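Local coordinates for protein periplasmic chaperone Spy (Escherichia coli, PDB 5WO2) that acts as an ATP-independent periplasmic chaperone that, as a cradle-shaped homodimer, limits protein aggregation and lets substrates fold while bound, at residues His69-Thr72 with Gln73-Tyr77; Lys85-Phe88 with Asn89-Glu93. All blocks are in the same frame, centred on the assembly; numbering follows the deposited sequence.

Contact 1. Residues His69-Thr72 with Gln73-Tyr77; sequences HMET and QNKIY. With ZN (zinc ion), chain Y; ZN (zinc ion), chain V.
Gln73 lays its CG over one face of the His69 imidazole, a CH-pi contact with CG 4.0 Å from the centroid of the His69 ring and displaced toward the rim at NE2. The Gln73 amide, folded back by a bend at chi2 (-66°), runs within 20° of parallel to that ring. Both ring nitrogens of His69 hold zinc ions: ND1 binds one at 2.2 Å, and NE2 binds a second at 1.9 Å, where the C-terminal OXT of Thr97 is a further ligand. Two metal bonds on one imidazole fix its rotation, and with CG anti to the backbone N (chi1 -177°) the ring reaches along the helix to Gln73. Glu71 and Lys75 form a second i to i+4 pair, side by side and pointing the same way; Glu71 OE2 and Lys75 NZ form a salt bridge at 3.2 Å, weak as a hydrogen bond. A further zinc ion lies about 3 Å from the Glu71 side chain (nearest atoms). These pairs lie at the C-terminal end of helix 48-77, the long helix of the Spy cradle. Regular i to i+4 bonds carry the backbone, such as Gln73 N to His69 O at 2.9 Å. Thr72 CG2 meets Ile76 CD1 at 4.3 Å, and both side chains pack on Ile18 of helix 9-21, while Thr72 OG1 is hydrogen-bonded to Ala68 O. Asn74 and Glu71 pack against Phe46 of the second subunit.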
loop_
_atom_site.group_PDB
_atom_site.type_symbol
_atom_site.label_atom_id
_atom_site.label_comp_id
_atom_site.label_asym_id
_atom_site.label_seq_id
_atom_site.Cartn_x
_atom_site.Cartn_y
_atom_site.Cartn_z
ATOM N N HIS B 69 -11.753 -2.849 -1.259
ATOM C CA HIS B 69 -11.183 -3.222 -2.563
ATOM C C HIS B 69 -11.561 -4.648 -2.930
ATOM O O HIS B 69 -12.011 -4.917 -4.047
ATOM C CB HIS B 69 -9.658 -3.106 -2.556
ATOM C CG HIS B 69 -9.017 -3.417 -3.880
ATOM N ND1 HIS B 69 -9.126 -2.581 -4.975
ATOM C CD2 HIS B 69 -8.262 -4.468 -4.289
ATOM C CE1 HIS B 69 -8.460 -3.099 -5.993
ATOM N NE2 HIS B 69 -7.923 -4.243 -5.604
ATOM N N MET B 70 -11.386 -5.580 -1.998
ATOM C CA MET B 70 -11.755 -6.969 -2.310
ATOM C C MET B 70 -13.238 -7.097 -2.504
ATOM O O MET B 70 -13.646 -7.885 -3.358
ATOM C CB MET B 70 -11.246 -7.952 -1.247
ATOM C CG MET B 70 -9.669 -7.977 -1.224
ATOM S SD MET B 70 -9.055 -9.403 -0.285
ATOM C CE MET B 70 -9.166 -8.663 1.275
ATOM N N GLU B 71 -14.050 -6.335 -1.753
ATOM C CA GLU B 71 -15.483 -6.495 -1.903
ATOM C C GLU B 71 -15.880 -6.002 -3.269
ATOM O O GLU B 71 -16.696 -6.632 -3.932
ATOM C CB GLU B 71 -16.297 -5.762 -0.840
ATOM C CG GLU B 71 -17.801 -5.986 -1.040
ATOM C CD GLU B 71 -18.672 -5.686 0.173
ATOM O OE1 GLU B 71 -18.177 -5.180 1.186
ATOM O OE2 GLU B 71 -19.893 -5.962 0.108
ATOM N N THR B 72 -15.299 -4.888 -3.690
ATOM C CA THR B 72 -15.577 -4.303 -5.000
ATOM C C THR B 72 -15.166 -5.256 -6.122
ATOM O O THR B 72 -15.943 -5.499 -7.035
ATOM C CB THR B 72 -14.859 -2.940 -5.138
ATOM O OG1 THR B 72 -15.383 -2.045 -4.149
ATOM C CG2 THR B 72 -15.080 -2.315 -6.485
ATOM N N GLN B 73 -13.962 -5.812 -6.050
ATOM C CA GLN B 73 -13.523 -6.739 -7.081
ATOM C C GLN B 73 -14.375 -8.009 -7.128
ATOM O O GLN B 73 -14.648 -8.559 -8.199
ATOM C CB GLN B 73 -12.073 -7.107 -6.859
ATOM C CG GLN B 73 -11.139 -5.889 -7.012
ATOM C CD GLN B 73 -11.122 -5.377 -8.417
ATOM O OE1 GLN B 73 -10.871 -6.135 -9.354
ATOM N NE2 GLN B 73 -11.431 -4.098 -8.588
ATOM N N ASN B 74 -14.786 -8.493 -5.960
ATOM C CA ASN B 74 -15.700 -9.629 -5.900
ATOM C C ASN B 74 -17.028 -9.285 -6.577
ATOM O O ASN B 74 -17.600 -10.099 -7.298
ATOM C CB ASN B 74 -15.930 -10.047 -4.441
ATOM C CG ASN B 74 -16.841 -11.227 -4.308
ATOM O OD1 ASN B 74 -18.069 -11.080 -4.207
ATOM N ND2 ASN B 74 -16.263 -12.420 -4.322
ATOM N N LYS B 75 -17.522 -8.076 -6.349
ATOM C CA LYS B 75 -18.815 -7.721 -6.936
ATOM C C LYS B 75 -18.683 -7.684 -8.457
ATOM O O LYS B 75 -19.592 -8.060 -9.188
ATOM C CB LYS B 75 -19.309 -6.382 -6.399
ATOM C CG LYS B 75 -19.955 -6.478 -5.012
ATOM C CD LYS B 75 -20.523 -5.132 -4.545
ATOM C CE LYS B 75 -20.798 -5.141 -3.068
ATOM N NZ LYS B 75 -21.498 -6.391 -2.627
ATOM N N ILE B 76 -17.534 -7.240 -8.937
ATOM C CA ILE B 76 -17.291 -7.168 -10.365
ATOM C C ILE B 76 -17.190 -8.567 -10.960
ATOM O O ILE B 76 -17.874 -8.899 -11.932
ATOM C CB ILE B 76 -16.008 -6.369 -10.639
ATOM C CG1 ILE B 76 -16.261 -4.889 -10.322
ATOM C CG2 ILE B 76 -15.540 -6.554 -12.087
ATOM C CD1 ILE B 76 -15.074 -4.030 -10.440
ATOM N N TYR B 77 -16.339 -9.395 -10.371
ATOM C CA TYR B 77 -16.167 -10.767 -10.813
ATOM C C TYR B 77 -17.534 -11.423 -11.038
ATOM O O TYR B 77 -17.730 -12.129 -12.012
ATOM C CB TYR B 77 -15.371 -11.549 -9.771
ATOM C CG TYR B 77 -15.054 -12.972 -10.178
ATOM C CD1 TYR B 77 -14.013 -13.241 -11.054
ATOM C CD2 TYR B 77 -15.780 -14.047 -9.680
ATOM C CE1 TYR B 77 -13.716 -14.533 -11.449
ATOM C CE2 TYR B 77 -15.469 -15.373 -10.068
ATOM C CZ TYR B 77 -14.425 -15.592 -10.928
ATOM O OH TYR B 77 -14.058 -16.846 -11.317
HETATM ZN ZN ZN Y . -10.331 -0.706 -5.041
HETATM ZN ZN ZN V . -6.895 -5.303 -6.827
#

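Contact 2. Residues Lys85-Phe88 with Asn89-Glu93; sequences KKQF and NANFE. With ZN (zinc ion), chain J.
Phe88 lies alongside Phe92 one turn further on, the two side chains pointing the same way and touching through CE1 of Phe88 and CD2 of Phe92 at 4.1 Å. They form an i to i+4 aromatic pair on helix 82-94, the last helix of this chain of the cradle-shaped chaperone. Both rings have CG anti to the backbone N, at chi1 178° for Phe88 and -164° for Phe92, which sends them off the same side of the helix, where both pack on Ile41 of the second subunit. Beyond this oblique apolar contact, Phe92 stacks with the His38 ring of the second subunit and makes a cation-pi contact with its Arg34. Asn89 OD1 sits in the plane of the Phe88 ring at its edge, 3.9 Å from Phe88 CD1, with the Asn89 amide nearly perpendicular to the ring; this oxygen is hydrogen-bonded to NE2 of the same His38, whose ND1 shares a zinc ion with Glu93. Glu93 OE2 binds that metal at 2.1 Å and Glu93 OE1 more loosely at 2.7 Å. The backbone beneath is regular helix, with Asn91 N bonded to Gln87 O at 2.9 Å. Gln87 and Asn91 form a polar i to i+4 pair, Asn91 ND2 also bonding to Asp4. A bend at chi2 (66°) brings Gln87 NE2 to Asn91 OD1 at 2.9 Å; the acceptor lies in the Gln87 amide plane, yet the donor stands above the Asn91 carbonyl plane.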
loop_
_atom_site.group_PDB
_atom_site.type_symbol
_atom_site.label_atom_id
_atom_site.label_comp_id
_atom_site.label_asym_id
_atom_site.label_seq_id
_atom_site.Cartn_x
_atom_site.Cartn_y
_atom_site.Cartn_z
ATOM N N LYS B 85 -14.822 -14.430 -16.731
ATOM C CA LYS B 85 -14.174 -14.791 -15.463
ATOM C C LYS B 85 -12.850 -15.529 -15.697
ATOM O O LYS B 85 -11.880 -15.316 -14.991
ATOM C CB LYS B 85 -15.080 -15.682 -14.614
ATOM C CG LYS B 85 -16.303 -15.025 -14.043
ATOM C CD LYS B 85 -17.204 -16.058 -13.326
ATOM C CE LYS B 85 -18.411 -15.369 -12.700
ATOM N NZ LYS B 85 -19.466 -16.315 -12.271
ATOM N N LYS B 86 -12.811 -16.405 -16.697
ATOM C CA LYS B 86 -11.556 -17.074 -17.022
ATOM C C LYS B 86 -10.514 -16.031 -17.344
ATOM O O LYS B 86 -9.370 -16.145 -16.936
ATOM C CB LYS B 86 -11.694 -18.032 -18.201
ATOM C CG LYS B 86 -12.456 -19.318 -17.893
ATOM C CD LYS B 86 -12.030 -20.471 -18.829
ATOM C CE LYS B 86 -12.262 -20.187 -20.320
ATOM N NZ LYS B 86 -13.683 -20.435 -20.777
ATOM N N GLN B 87 -10.926 -15.010 -18.082
ATOM C CA GLN B 87 -10.009 -13.962 -18.505
ATOM C C GLN B 87 -9.604 -13.075 -17.346
ATOM O O GLN B 87 -8.441 -12.717 -17.191
ATOM C CB GLN B 87 -10.641 -13.111 -19.593
ATOM C CG GLN B 87 -9.706 -12.042 -20.124
ATOM C CD GLN B 87 -8.496 -12.627 -20.858
ATOM O OE1 GLN B 87 -8.645 -13.425 -21.786
ATOM N NE2 GLN B 87 -7.296 -12.236 -20.430
ATOM N N PHE B 88 -10.588 -12.665 -16.561
ATOM C CA PHE B 88 -10.312 -11.964 -15.320
ATOM C C PHE B 88 -9.319 -12.743 -14.469
ATOM O O PHE B 88 -8.374 -12.159 -13.942
ATOM C CB PHE B 88 -11.602 -11.747 -14.549
ATOM C CG PHE B 88 -11.428 -11.063 -13.217
ATOM C CD1 PHE B 88 -10.979 -11.760 -12.095
ATOM C CD2 PHE B 88 -11.764 -9.733 -13.068
ATOM C CE1 PHE B 88 -10.864 -11.138 -10.877
ATOM C CE2 PHE B 88 -11.641 -9.105 -11.811
ATOM C CZ PHE B 88 -11.185 -9.810 -10.741
ATOM N N ASN B 89 -9.492 -14.057 -14.367
ATOM C CA ASN B 89 -8.594 -14.835 -13.502
ATOM C C ASN B 89 -7.196 -14.862 -14.117
ATOM O O ASN B 89 -6.227 -14.755 -13.409
ATOM C CB ASN B 89 -9.099 -16.249 -13.262
ATOM C CG ASN B 89 -10.246 -16.286 -12.261
ATOM O OD1 ASN B 89 -10.264 -15.539 -11.306
ATOM N ND2 ASN B 89 -11.233 -17.120 -12.533
ATOM N N ALA B 90 -7.096 -14.961 -15.434
ATOM C CA ALA B 90 -5.773 -14.939 -16.051
ATOM C C ALA B 90 -5.070 -13.597 -15.844
ATOM O O ALA B 90 -3.863 -13.545 -15.526
ATOM C CB ALA B 90 -5.894 -15.262 -17.523
ATOM N N ASN B 91 -5.810 -12.507 -16.017
ATOM C CA ASN B 91 -5.261 -11.173 -15.794
ATOM C C ASN B 91 -4.789 -10.992 -14.384
ATOM O O ASN B 91 -3.839 -10.278 -14.124
ATOM C CB ASN B 91 -6.290 -10.092 -16.099
ATOM C CG ASN B 91 -6.670 -10.030 -17.557
ATOM O OD1 ASN B 91 -6.030 -10.635 -18.416
ATOM N ND2 ASN B 91 -7.738 -9.292 -17.847
ATOM N N PHE B 92 -5.499 -11.627 -13.456
ATOM C CA PHE B 92 -5.205 -11.514 -12.051
ATOM C C PHE B 92 -3.780 -12.021 -11.783
ATOM O O PHE B 92 -3.046 -11.471 -10.952
ATOM C CB PHE B 92 -6.255 -12.300 -11.223
ATOM C CG PHE B 92 -6.258 -11.943 -9.745
ATOM C CD1 PHE B 92 -5.364 -12.537 -8.865
ATOM C CD2 PHE B 92 -7.142 -10.998 -9.236
ATOM C CE1 PHE B 92 -5.328 -12.184 -7.486
ATOM C CE2 PHE B 92 -7.125 -10.658 -7.867
ATOM C CZ PHE B 92 -6.213 -11.240 -7.006
ATOM N N GLU B 93 -3.394 -13.068 -12.486
ATOM C CA GLU B 93 -2.084 -13.683 -12.272
ATOM C C GLU B 93 -0.945 -12.742 -12.668
ATOM O O GLU B 93 0.163 -12.863 -12.166
ATOM C CB GLU B 93 -1.974 -14.972 -13.085
ATOM C CG GLU B 93 -3.094 -15.941 -12.797
ATOM C CD GLU B 93 -3.227 -16.251 -11.318
ATOM O OE1 GLU B 93 -2.214 -16.446 -10.602
ATOM O OE2 GLU B 93 -4.371 -16.248 -10.884
HETATM ZN ZN ZN J . -4.271 -16.358 -8.780
#

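Overall arrangement
Both contacts are local i to i+4 pairings within single helices, contact 1 near the end of helix 48-77 and contact 2 on helix 82-94, the next in the chain. Their centres are 13 Å apart, and they meet directly: the rings of Tyr77 and Phe88 meet edge-to-face, and Tyr77 OH lies 3.1 Å from Asn89 ND2, a probable hydrogen bond. Neither is fully core; of eight touching residues one is exposed in contact 1 and two in contact 2. Contact 1 is closer to the chain centre and mixes a metal-bound imidazole and a salt bridge with aliphatic packing on helix 9-21. Contact 2, farther out, presents aromatic and polar groups to the second subunit, and its zinc ion joins the two subunits.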